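Long-range contacts in polymerase X (Deinococcus radiodurans, PDB 2W9M), which probably catalyses DNA-templated addition of deoxyribonucleotides as a family X DNA polymerase, and carries a PHP domain that binds zinc ions: residues Asp119-Leu124 with Phe153-Arg158; Ala198-Thr203 with Val233-Ala238; Tyr303-His308 with Leu497-Ala502; Thr333-Ser338 with Arg380-Glu385. One frame throughout, in Å; residues are numbered along the deposited sequence.

In the fold
The four contacts illustrate how a multidomain chain is held together by different kinds of local chemistry. Contacts 1 and 2 lie in the polymerase part, one between helices and the other within a sheet, with centres about 23 Å apart. Contact 4 belongs to the PHP domain and holds H334, a ligand of a zinc ion; its centre is about 46 Å from that of contact 2, on the opposite side of the chain's centre. Contact 3 ties the loop after helix 287-293 to a PHP helix, and contact 4 is nested inside the long loop it closes. Contact 1 nevertheless approaches contact 4 to about 10 Å between nearest atoms, without touching.

Contact 1 of 4, residues Asp119-Leu124 with Phe153-Arg158; sequences DSLERL and FLFEAR
L121 meets three residues of the helix end 153-158, and its apolar contacts carry most of the interface. Its CB approaches the outer end of the F155 ring, 4.0 Å from F155 CE2 and about equally far from CZ. The branch tip L121 CD2 reaches the flank of the neighbouring residue, 4.2 Å from L154 CB, and lies 4.4 Å from R158 NH1. In F155, CG lies anti to the carbonyl carbon (chi1 -78°), and from there the ring extends to the 119-124 segment although its backbone stands well back.

The setting is a pair of helices in the helix-hairpin-helix region of the polymerase: the start of helix 121-130 packs against the last turn of helix 141-157, which begins within a helix-hairpin-helix motif, a type that commonly binds DNA. L99 and V102 close round L121 as well.

Polar groups take part at the margins, and no hydrogen bond spans the two segments. E122 N approaches the ring of F155 at its edge, 4.2 Å from CZ, while the carboxylate of E122 turns to R125. The guanidinium of R158 has F155 CD2 over one face, 3.7 Å above its plane and toward the rim, and R158 NE is hydrogen-bonded to Q161 OE1. S120 stands at the N-cap of helix 121-130: R123 N donates to S120 OG at 3.3 Å, with an angle of 159° at the hydrogen.

Contact 2 of 4, residues Ala198-Thr203 with Val233-Ala238; sequences AELTVT and VEIACA
Two neighbouring parallel strands of the mixed sheet in the polymerase core, probably the palm of this family X enzyme, run side by side here, A198 level with V233 and L200 with I235. Their short axes lie 4.6 Å apart at 24°. The ladder starts where E234 N donates to A198 O at 3.0 Å. L200 N then returns a bond to E234 O, also 3.0 Å long, and A236 N reaches L200 O at 3.3 Å. Farther on, the bonds from V202 N and A238 N are weak.

Side chains alternate between the two faces. On one, A198, L200, V233 and I235 form an apolar layer: L200 CB touches I235 CG1 at 4.0 Å and A198 CB meets V233 CG2. Helix 163-176 packs over A198, L200 and V233, while I235 meets L213 and L216. On the other, E199 and E234 lie side by side pointing the same way, E199 CG 4.1 Å from E234 CB.

Both glutamates hold CG anti to the carbonyl carbon, and their carboxylates end with OE1 of E199 only 4.6 Å from OE1 of E234. Such like charges would be expected to repel; salt bridges from E234 to R196 and R250, and a backbone N-H of D187 bonded to E199, are likely to offset this.

Contact 3 of 4, residues Tyr303-His308 with Leu497-Ala502; sequences YREPEH and LDWREA
W499 and H308 reach toward each other tip to tip, their planes only 2° apart. The rings are near parallel but displaced, so that they barely overlap, with H308 CE1 at 3.5 Å from W499 CZ3. H308 is held in this pose partly by the bond from its NE2 to the carbonyl oxygen of K535. Two glutamates approach the same benzene end of the indole. E305 CG comes to 3.7 Å from W499 CH2, its chain bent at chi2 and its carboxylate salt-bridged to R190. E307 crosses the tryptophan at about a right angle, carboxylate and ring planes 82° apart, and brings OE1 to 3.4 Å from W499 CH2.

R500 CG lies over one indole face, toward the rim, and its guanidinium, tilted to the ring, has W499 CZ2 3.5 Å above its centre. At the guanidinium edge, E307 OE2 makes a long salt bridge to R500 NE at 3.9 Å, and D498 OD1 takes R500 NH1 at 3.0 Å through its syn lone pair; R500 NH2 is salt-bridged to E193. An alanine in place of W499 would probably leave H308, the E305 chain and one guanidinium face without their ring partner.

D498 also N-caps helix 499-505. This helix start, among the helices round the parallel sheet of the PHP domain, a distorted beta/alpha barrel, thus docks through aromatic and salt-bridge contacts onto the loop between helix 287-293 and strand 329-333.

Contact 4 of 4, residues Thr333-Ser338 with Arg380-Glu385; sequences THSTWS and REQLKE. With ZN (zinc ion), chain D.
The indole of W337 lies with one face over Q382 of a helix and its N-H aimed at a carboxylate of the same helix. Q382 CB sits over the centre of the six-membered ring at 3.8 Å, only 7° from the ring normal, a CH-pi contact, and Q382 N follows over the same face, 3.4 Å from W337 CH2. E381 adds its CB at 3.7 Å from W337 CH2, while the extended Q382 chain runs on under the indole, bringing NE2 to 3.6 Å from W337 CB.

At the pyrrole edge W337 NE1 donates to E385 OE1, 3.0 Å away and close to straight at 172°. The oxygen lies almost in the ring plane, yet the donor stands 58° out of the carboxylate plane. E385 reaches this spot with CG anti to the backbone N and its chain extended. An alanine at W337 would probably leave E385 without this donor and open a gap above Q382 CB.

The loop is shaped at S335, whose OG accepts from W337 N in an ST turn. Just before it H334 NE2 binds a zinc ion at 2.3 Å, together with H332, E401 and D516. The loop following strand 329-333 therefore carries a zinc ligand at one end and, three residues on, a tryptophan gripped by helix 376-391; one straight hydrogen bond and a CH-pi contact are likely to limit how far the metal-binding loop can shift.

Contact 1 of 4, residues Asp119-Leu124 with Phe153-Arg158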
# COMPACT_ATOMS: atom_id res chain seq x y z
N ASP A 119 -6.57 1.99 -10.25
CA ASP A 119 -5.19 2.30 -9.90
C ASP A 119 -4.34 1.09 -9.53
O ASP A 119 -3.19 1.26 -9.13
CB ASP A 119 -5.17 3.29 -8.73
CG ASP A 119 -5.65 2.66 -7.43
OD1 ASP A 119 -6.46 1.70 -7.49
OD2 ASP A 119 -5.22 3.12 -6.34
N SER A 120 -4.88 -0.11 -9.65
CA SER A 120 -4.10 -1.31 -9.33
C SER A 120 -4.58 -2.55 -10.08
O SER A 120 -5.69 -2.58 -10.60
CB SER A 120 -4.10 -1.57 -7.82
OG SER A 120 -5.39 -1.92 -7.36
N LEU A 121 -3.72 -3.56 -10.12
CA LEU A 121 -4.06 -4.83 -10.75
C LEU A 121 -5.36 -5.40 -10.18
O LEU A 121 -6.24 -5.84 -10.93
CB LEU A 121 -2.93 -5.83 -10.56
CG LEU A 121 -2.03 -6.01 -11.78
CD1 LEU A 121 -2.04 -4.76 -12.65
CD2 LEU A 121 -0.62 -6.39 -11.36
N GLU A 122 -5.47 -5.39 -8.86
CA GLU A 122 -6.65 -5.92 -8.20
C GLU A 122 -7.91 -5.14 -8.55
O GLU A 122 -8.96 -5.72 -8.82
CB GLU A 122 -6.44 -5.94 -6.68
CG GLU A 122 -7.71 -6.12 -5.88
CD GLU A 122 -8.49 -7.35 -6.29
OE1 GLU A 122 -9.72 -7.37 -6.06
OE2 GLU A 122 -7.89 -8.30 -6.85
N ARG A 123 -7.80 -3.81 -8.55
CA ARG A 123 -8.92 -2.94 -8.88
C ARG A 123 -9.30 -3.04 -10.37
O ARG A 123 -10.46 -2.87 -10.74
CB ARG A 123 -8.60 -1.49 -8.49
CG ARG A 123 -9.63 -0.47 -8.91
CD ARG A 123 -10.85 -0.49 -8.01
NE ARG A 123 -11.82 0.52 -8.40
CZ ARG A 123 -12.83 0.32 -9.25
NH1 ARG A 123 -13.01 -0.87 -9.80
NH2 ARG A 123 -13.65 1.31 -9.55
N LEU A 124 -8.31 -3.32 -11.21
CA LEU A 124 -8.54 -3.56 -12.63
C LEU A 124 -9.32 -4.86 -12.79
O LEU A 124 -10.24 -4.96 -13.59
CB LEU A 124 -7.22 -3.67 -13.39
CG LEU A 124 -7.12 -3.14 -14.82
CD1 LEU A 124 -5.89 -3.72 -15.51
CD2 LEU A 124 -8.37 -3.43 -15.64
N PHE A 153 -2.35 -13.51 -15.83
CA PHE A 153 -0.98 -13.92 -16.07
C PHE A 153 -0.03 -13.29 -15.06
O PHE A 153 0.86 -13.96 -14.54
CB PHE A 153 -0.53 -13.56 -17.49
CG PHE A 153 -0.92 -14.58 -18.52
CD1 PHE A 153 -2.02 -14.38 -19.34
CD2 PHE A 153 -0.17 -15.74 -18.68
CE1 PHE A 153 -2.37 -15.32 -20.29
CE2 PHE A 153 -0.52 -16.69 -19.63
CZ PHE A 153 -1.62 -16.48 -20.43
N LEU A 154 -0.21 -12.00 -14.79
CA LEU A 154 0.63 -11.30 -13.82
C LEU A 154 0.54 -11.99 -12.46
O LEU A 154 1.55 -12.21 -11.80
CB LEU A 154 0.26 -9.82 -13.70
CG LEU A 154 0.88 -8.83 -14.68
CD1 LEU A 154 2.10 -9.44 -15.35
CD2 LEU A 154 -0.13 -8.37 -15.72
N PHE A 155 -0.69 -12.33 -12.06
CA PHE A 155 -0.93 -12.94 -10.76
C PHE A 155 -0.29 -14.32 -10.62
O PHE A 155 0.26 -14.65 -9.57
CB PHE A 155 -2.43 -13.03 -10.46
CG PHE A 155 -3.03 -11.74 -10.01
CD1 PHE A 155 -4.40 -11.54 -10.06
CD2 PHE A 155 -2.24 -10.71 -9.53
CE1 PHE A 155 -4.97 -10.35 -9.65
CE2 PHE A 155 -2.79 -9.51 -9.12
CZ PHE A 155 -4.16 -9.34 -9.17
N GLU A 156 -0.37 -15.13 -11.67
CA GLU A 156 0.17 -16.49 -11.62
C GLU A 156 1.70 -16.50 -11.60
O GLU A 156 2.31 -17.46 -11.13
CB GLU A 156 -0.38 -17.34 -12.77
CG GLU A 156 -1.89 -17.50 -12.70
CD GLU A 156 -2.43 -18.50 -13.70
OE1 GLU A 156 -1.91 -18.54 -14.84
OE2 GLU A 156 -3.38 -19.23 -13.36
N ALA A 157 2.30 -15.43 -12.10
CA ALA A 157 3.75 -15.28 -12.08
C ALA A 157 4.26 -15.18 -10.65
O ALA A 157 5.17 -15.91 -10.24
CB ALA A 157 4.16 -14.06 -12.89
N ARG A 158 3.68 -14.25 -9.89
CA ARG A 158 4.02 -14.04 -8.49
C ARG A 158 4.02 -15.34 -7.68
O ARG A 158 3.18 -16.22 -7.91
CB ARG A 158 3.04 -13.04 -7.87
CG ARG A 158 3.30 -11.60 -8.25
CD ARG A 158 2.05 -10.90 -8.75
NE ARG A 158 1.08 -10.60 -7.69
CZ ARG A 158 0.72 -9.38 -7.33
NH1 ARG A 158 1.25 -8.32 -7.93
NH2 ARG A 158 -0.17 -9.21 -6.36

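Contact 2 of 4, residues Ala198-Thr203 with Val233-Ala238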
# COMPACT_ATOMS: atom_id res chain seq x y z
N ALA A 198 -5.65 -17.00 -1.02
CA ALA A 198 -6.93 -16.57 -0.46
C ALA A 198 -7.48 -17.72 0.37
O ALA A 198 -8.04 -18.68 -0.17
CB ALA A 198 -7.90 -16.20 -1.56
N GLU A 199 -7.31 -17.63 1.69
CA GLU A 199 -7.74 -18.69 2.59
C GLU A 199 -9.06 -18.35 3.27
O GLU A 199 -9.27 -17.24 3.75
CB GLU A 199 -6.66 -18.98 3.64
CG GLU A 199 -5.45 -19.74 3.10
CD GLU A 199 -4.24 -19.65 4.02
OE1 GLU A 199 -3.93 -20.66 4.69
OE2 GLU A 199 -3.61 -18.57 4.08
N LEU A 200 -9.95 -19.34 3.31
CA LEU A 200 -11.28 -19.15 3.86
C LEU A 200 -11.57 -20.32 4.80
O LEU A 200 -11.05 -21.42 4.63
CB LEU A 200 -12.31 -19.14 2.72
CG LEU A 200 -13.39 -18.06 2.70
CD1 LEU A 200 -12.79 -16.69 2.97
CD2 LEU A 200 -14.12 -18.06 1.36
N THR A 201 -12.40 -20.07 5.80
CA THR A 201 -12.83 -21.15 6.68
C THR A 201 -14.36 -21.26 6.60
O THR A 201 -15.05 -20.27 6.33
CB THR A 201 -12.32 -20.93 8.12
OG1 THR A 201 -11.79 -22.16 8.63
CG2 THR A 201 -13.43 -20.42 9.02
N VAL A 202 -14.89 -22.45 6.82
CA VAL A 202 -16.28 -22.74 6.50
C VAL A 202 -16.78 -23.96 7.29
O VAL A 202 -16.01 -24.88 7.56
CB VAL A 202 -16.41 -23.02 4.98
CG1 VAL A 202 -17.40 -24.15 4.71
CG2 VAL A 202 -16.78 -21.75 4.22
N THR A 203 -18.05 -23.95 7.70
CA THR A 203 -18.65 -25.14 8.31
C THR A 203 -19.52 -25.87 7.28
O THR A 203 -20.29 -25.24 6.55
CB THR A 203 -19.51 -24.83 9.55
OG1 THR A 203 -20.83 -24.46 9.15
CG2 THR A 203 -18.90 -23.72 10.38
N VAL A 233 -6.38 -20.43 -4.07
CA VAL A 233 -7.47 -20.45 -3.11
C VAL A 233 -7.46 -21.73 -2.28
O VAL A 233 -7.23 -22.81 -2.81
CB VAL A 233 -8.84 -20.34 -3.81
CG1 VAL A 233 -9.96 -20.72 -2.86
CG2 VAL A 233 -9.04 -18.94 -4.35
N GLU A 234 -7.71 -21.59 -0.98
CA GLU A 234 -7.85 -22.74 -0.10
C GLU A 234 -9.05 -22.57 0.81
O GLU A 234 -9.19 -21.55 1.48
CB GLU A 234 -6.59 -22.94 0.75
CG GLU A 234 -5.39 -23.43 -0.02
CD GLU A 234 -4.19 -23.67 0.87
OE1 GLU A 234 -4.35 -24.27 1.95
OE2 GLU A 234 -3.08 -23.26 0.48
N ILE A 235 -9.92 -23.57 0.82
CA ILE A 235 -11.10 -23.54 1.66
C ILE A 235 -11.10 -24.78 2.53
O ILE A 235 -11.04 -25.90 2.02
CB ILE A 235 -12.39 -23.46 0.82
CG1 ILE A 235 -12.41 -22.15 0.02
CG2 ILE A 235 -13.62 -23.57 1.71
CD1 ILE A 235 -13.63 -21.96 -0.84
N ALA A 236 -11.11 -24.58 3.84
CA ALA A 236 -11.14 -25.69 4.78
C ALA A 236 -12.47 -25.69 5.50
O ALA A 236 -12.94 -24.64 5.94
CB ALA A 236 -9.99 -25.58 5.78
N CYS A 237 -13.09 -26.85 5.60
CA CYS A 237 -14.39 -26.97 6.24
C CYS A 237 -14.38 -27.94 7.42
O CYS A 237 -13.44 -28.70 7.60
CB CYS A 237 -15.46 -27.35 5.22
SG CYS A 237 -14.86 -28.41 3.89
N ALA A 238 -15.45 -27.90 8.21
CA ALA A 238 -15.56 -28.70 9.42
C ALA A 238 -17.01 -28.74 9.88
O ALA A 238 -17.80 -27.87 9.52
CB ALA A 238 -14.68 -28.12 10.52

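Contact 3 of 4, residues Tyr303-His308 with Leu497-Ala502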
# COMPACT_ATOMS: atom_id res chain seq x y z
N TYR A 303 -2.47 -10.97 17.14
CA TYR A 303 -1.24 -11.21 17.89
C TYR A 303 -0.67 -12.62 17.73
O TYR A 303 0.08 -13.10 18.58
CB TYR A 303 -1.46 -10.94 19.38
CG TYR A 303 -1.90 -9.53 19.71
CD1 TYR A 303 -2.76 -9.28 20.77
CD2 TYR A 303 -1.46 -8.46 18.95
CE1 TYR A 303 -3.16 -7.99 21.07
CE2 TYR A 303 -1.85 -7.16 19.24
CZ TYR A 303 -2.71 -6.94 20.30
OH TYR A 303 -3.10 -5.65 20.58
N ARG A 304 -1.01 -13.29 16.63
CA ARG A 304 -0.59 -14.68 16.43
C ARG A 304 0.60 -14.85 15.50
O ARG A 304 0.74 -15.88 14.85
CB ARG A 304 -1.77 -15.53 15.95
CG ARG A 304 -2.93 -15.57 16.92
CD ARG A 304 -4.08 -16.40 16.40
NE ARG A 304 -5.26 -16.25 17.25
CZ ARG A 304 -6.43 -16.85 17.02
NH1 ARG A 304 -6.58 -17.65 15.97
NH2 ARG A 304 -7.45 -16.64 17.85
N GLU A 305 1.46 -13.84 15.45
CA GLU A 305 2.71 -13.93 14.70
C GLU A 305 3.83 -14.35 15.64
O GLU A 305 3.72 -14.17 16.86
CB GLU A 305 3.06 -12.58 14.07
CG GLU A 305 1.93 -11.92 13.32
CD GLU A 305 1.56 -12.65 12.05
OE1 GLU A 305 2.43 -13.32 11.46
OE2 GLU A 305 0.39 -12.55 11.63
N PRO A 306 4.93 -14.89 15.09
CA PRO A 306 6.07 -15.25 15.94
C PRO A 306 6.56 -14.09 16.80
O PRO A 306 6.84 -14.29 17.98
CB PRO A 306 7.14 -15.65 14.92
CG PRO A 306 6.37 -16.09 13.71
CD PRO A 306 5.14 -15.24 13.68
N GLU A 307 6.66 -12.89 16.23
CA GLU A 307 7.19 -11.73 16.93
C GLU A 307 6.37 -11.37 18.17
O GLU A 307 6.80 -10.58 19.01
CB GLU A 307 7.28 -10.51 16.00
CG GLU A 307 8.22 -10.69 14.79
CD GLU A 307 7.64 -11.61 13.72
OE1 GLU A 307 6.40 -11.78 13.68
OE2 GLU A 307 8.43 -12.15 12.92
N HIS A 308 5.18 -11.95 18.27
CA HIS A 308 4.27 -11.68 19.38
C HIS A 308 4.40 -12.67 20.54
O HIS A 308 3.90 -12.42 21.64
CB HIS A 308 2.81 -11.70 18.90
CG HIS A 308 2.44 -10.56 18.00
ND1 HIS A 308 2.25 -10.71 16.65
CD2 HIS A 308 2.21 -9.26 18.28
CE1 HIS A 308 1.92 -9.54 16.12
NE2 HIS A 308 1.88 -8.65 17.09
N LEU A 497 5.89 2.39 7.24
CA LEU A 497 6.68 1.53 8.13
C LEU A 497 6.13 0.12 8.42
O LEU A 497 4.95 -0.06 8.69
CB LEU A 497 6.85 2.26 9.46
CG LEU A 497 7.83 1.71 10.49
CD1 LEU A 497 9.27 1.87 9.99
CD2 LEU A 497 7.64 2.43 11.83
N ASP A 498 7.02 -0.87 8.38
CA ASP A 498 6.66 -2.25 8.67
C ASP A 498 6.08 -2.36 10.08
O ASP A 498 6.55 -1.67 10.99
CB ASP A 498 7.87 -3.17 8.54
CG ASP A 498 7.50 -4.64 8.53
OD1 ASP A 498 8.04 -5.38 9.38
OD2 ASP A 498 6.67 -5.05 7.69
N TRP A 499 5.08 -3.22 10.26
CA TRP A 499 4.43 -3.35 11.57
C TRP A 499 5.40 -3.89 12.62
O TRP A 499 5.22 -3.65 13.81
CB TRP A 499 3.16 -4.20 11.50
CG TRP A 499 3.40 -5.65 11.21
CD1 TRP A 499 3.34 -6.26 9.99
CD2 TRP A 499 3.72 -6.68 12.16
NE1 TRP A 499 3.61 -7.60 10.11
CE2 TRP A 499 3.85 -7.88 11.43
CE3 TRP A 499 3.92 -6.70 13.54
CZ2 TRP A 499 4.17 -9.09 12.05
CZ3 TRP A 499 4.24 -7.90 14.14
CH2 TRP A 499 4.36 -9.08 13.40
N ARG A 500 6.42 -4.60 12.17
CA ARG A 500 7.42 -5.14 13.09
C ARG A 500 8.22 -4.03 13.73
O ARG A 500 8.52 -4.09 14.92
CB ARG A 500 8.34 -6.13 12.37
CG ARG A 500 7.68 -7.46 12.08
CD ARG A 500 8.38 -8.20 10.95
NE ARG A 500 7.54 -9.28 10.44
CZ ARG A 500 6.61 -9.12 9.50
NH1 ARG A 500 6.41 -7.92 8.96
NH2 ARG A 500 5.89 -10.15 9.09
N GLU A 501 8.57 -3.01 12.95
CA GLU A 501 9.31 -1.87 13.49
C GLU A 501 8.42 -0.96 14.32
O GLU A 501 8.87 -0.38 15.31
CB GLU A 501 9.98 -1.08 12.36
CG GLU A 501 11.00 -1.89 11.56
CD GLU A 501 12.17 -2.36 12.41
OE1 GLU A 501 12.31 -1.90 13.56
OE2 GLU A 501 12.97 -3.18 11.91
N ALA A 502 7.15 -0.85 13.93
CA ALA A 502 6.17 -0.10 14.71
C ALA A 502 5.94 -0.74 16.07
O ALA A 502 5.75 -0.04 17.07
CB ALA A 502 4.86 -0.01 13.94

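Contact 4 of 4, residues Thr333-Ser338 with Arg380-Glu385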
# COMPACT_ATOMS: atom_id res chain seq x y z
N THR A 333 -2.67 12.52 0.47
CA THR A 333 -3.42 12.05 -0.69
C THR A 333 -2.93 12.82 -1.91
O THR A 333 -2.38 13.91 -1.78
CB THR A 333 -4.92 12.28 -0.51
OG1 THR A 333 -5.17 13.68 -0.39
CG2 THR A 333 -5.44 11.56 0.73
N HIS A 334 -3.13 12.25 -3.10
CA HIS A 334 -2.69 12.91 -4.33
C HIS A 334 -3.86 13.27 -5.24
O HIS A 334 -4.89 12.60 -5.24
CB HIS A 334 -1.67 12.05 -5.07
CG HIS A 334 -0.38 11.88 -4.33
ND1 HIS A 334 0.76 12.60 -4.63
CD2 HIS A 334 -0.05 11.08 -3.29
CE1 HIS A 334 1.73 12.25 -3.81
NE2 HIS A 334 1.26 11.33 -2.99
N SER A 335 -3.68 14.34 -6.01
CA SER A 335 -4.73 14.83 -6.90
C SER A 335 -4.21 14.98 -8.32
O SER A 335 -3.05 14.69 -8.62
CB SER A 335 -5.23 16.19 -6.41
OG SER A 335 -4.29 17.21 -6.68
N THR A 336 -5.09 15.47 -9.19
CA THR A 336 -4.74 15.75 -10.58
C THR A 336 -3.57 16.73 -10.72
O THR A 336 -2.83 16.68 -11.71
CB THR A 336 -5.97 16.26 -11.34
OG1 THR A 336 -6.59 15.16 -12.03
CG2 THR A 336 -5.59 17.33 -12.35
N TRP A 337 -3.38 17.60 -9.73
CA TRP A 337 -2.25 18.53 -9.71
C TRP A 337 -0.91 17.80 -9.84
O TRP A 337 0.04 18.33 -10.42
CB TRP A 337 -2.25 19.35 -8.42
CG TRP A 337 -3.30 20.40 -8.38
CD1 TRP A 337 -4.58 20.27 -7.95
CD2 TRP A 337 -3.15 21.77 -8.78
NE1 TRP A 337 -5.25 21.46 -8.06
CE2 TRP A 337 -4.39 22.40 -8.58
CE3 TRP A 337 -2.09 22.52 -9.31
CZ2 TRP A 337 -4.61 23.74 -8.87
CZ3 TRP A 337 -2.30 23.85 -9.60
CH2 TRP A 337 -3.55 24.45 -9.38
N SER A 338 -0.84 16.59 -9.30
CA SER A 338 0.38 15.81 -9.30
C SER A 338 0.22 14.60 -10.23
O SER A 338 0.02 14.75 -11.44
CB SER A 338 0.70 15.34 -7.88
OG SER A 338 2.08 15.07 -7.72
N ARG A 380 1.46 27.46 -5.50
CA ARG A 380 0.72 28.64 -5.09
C ARG A 380 -0.67 28.64 -5.71
O ARG A 380 -1.65 29.02 -5.07
CB ARG A 380 1.48 29.92 -5.44
CG ARG A 380 2.91 29.96 -4.90
CD ARG A 380 3.25 31.31 -4.27
NE ARG A 380 2.98 32.45 -5.15
CZ ARG A 380 1.84 33.15 -5.14
NH1 ARG A 380 0.87 32.82 -4.30
NH2 ARG A 380 1.68 34.17 -5.97
N GLU A 381 -0.75 28.17 -6.96
CA GLU A 381 -2.03 28.01 -7.63
C GLU A 381 -2.92 26.95 -6.98
O GLU A 381 -4.14 27.13 -6.88
CB GLU A 381 -1.84 27.70 -9.12
CG GLU A 381 -1.24 28.86 -9.91
CD GLU A 381 -1.24 28.62 -11.41
OE1 GLU A 381 -1.72 29.51 -12.15
OE2 GLU A 381 -0.77 27.55 -11.85
N GLN A 382 -2.31 25.86 -6.53
CA GLN A 382 -3.07 24.83 -5.82
C GLN A 382 -3.66 25.39 -4.52
O GLN A 382 -4.81 25.13 -4.19
CB GLN A 382 -2.20 23.60 -5.51
CG GLN A 382 -2.95 22.48 -4.78
CD GLN A 382 -2.03 21.36 -4.33
OE1 GLN A 382 -1.21 21.53 -3.43
NE2 GLN A 382 -2.17 20.20 -4.96
N LEU A 383 -2.85 26.17 -3.80
CA LEU A 383 -3.27 26.75 -2.54
C LEU A 383 -4.46 27.69 -2.72
O LEU A 383 -5.37 27.73 -1.89
CB LEU A 383 -2.10 27.45 -1.83
CG LEU A 383 -1.03 26.51 -1.25
CD1 LEU A 383 0.23 27.27 -0.88
CD2 LEU A 383 -1.56 25.74 -0.05
N LYS A 384 -4.47 28.44 -3.82
CA LYS A 384 -5.61 29.29 -4.15
C LYS A 384 -6.87 28.45 -4.33
O LYS A 384 -7.93 28.78 -3.80
CB LYS A 384 -5.35 30.12 -5.41
CG LYS A 384 -4.59 31.41 -5.16
CD LYS A 384 -3.58 31.26 -4.02
CE LYS A 384 -2.47 32.29 -4.10
NZ LYS A 384 -1.62 32.09 -5.31
N GLU A 385 -6.75 27.36 -5.08
CA GLU A 385 -7.88 26.45 -5.28
C GLU A 385 -8.38 25.85 -3.98
O GLU A 385 -9.58 25.74 -3.76
CB GLU A 385 -7.51 25.33 -6.25
CG GLU A 385 -8.46 24.14 -6.21
CD GLU A 385 -8.20 23.14 -7.33
OE1 GLU A 385 -8.00 21.94 -7.03
OE2 GLU A 385 -8.19 23.56 -8.51
ZN ZN D . 2.72 10.02 -1.79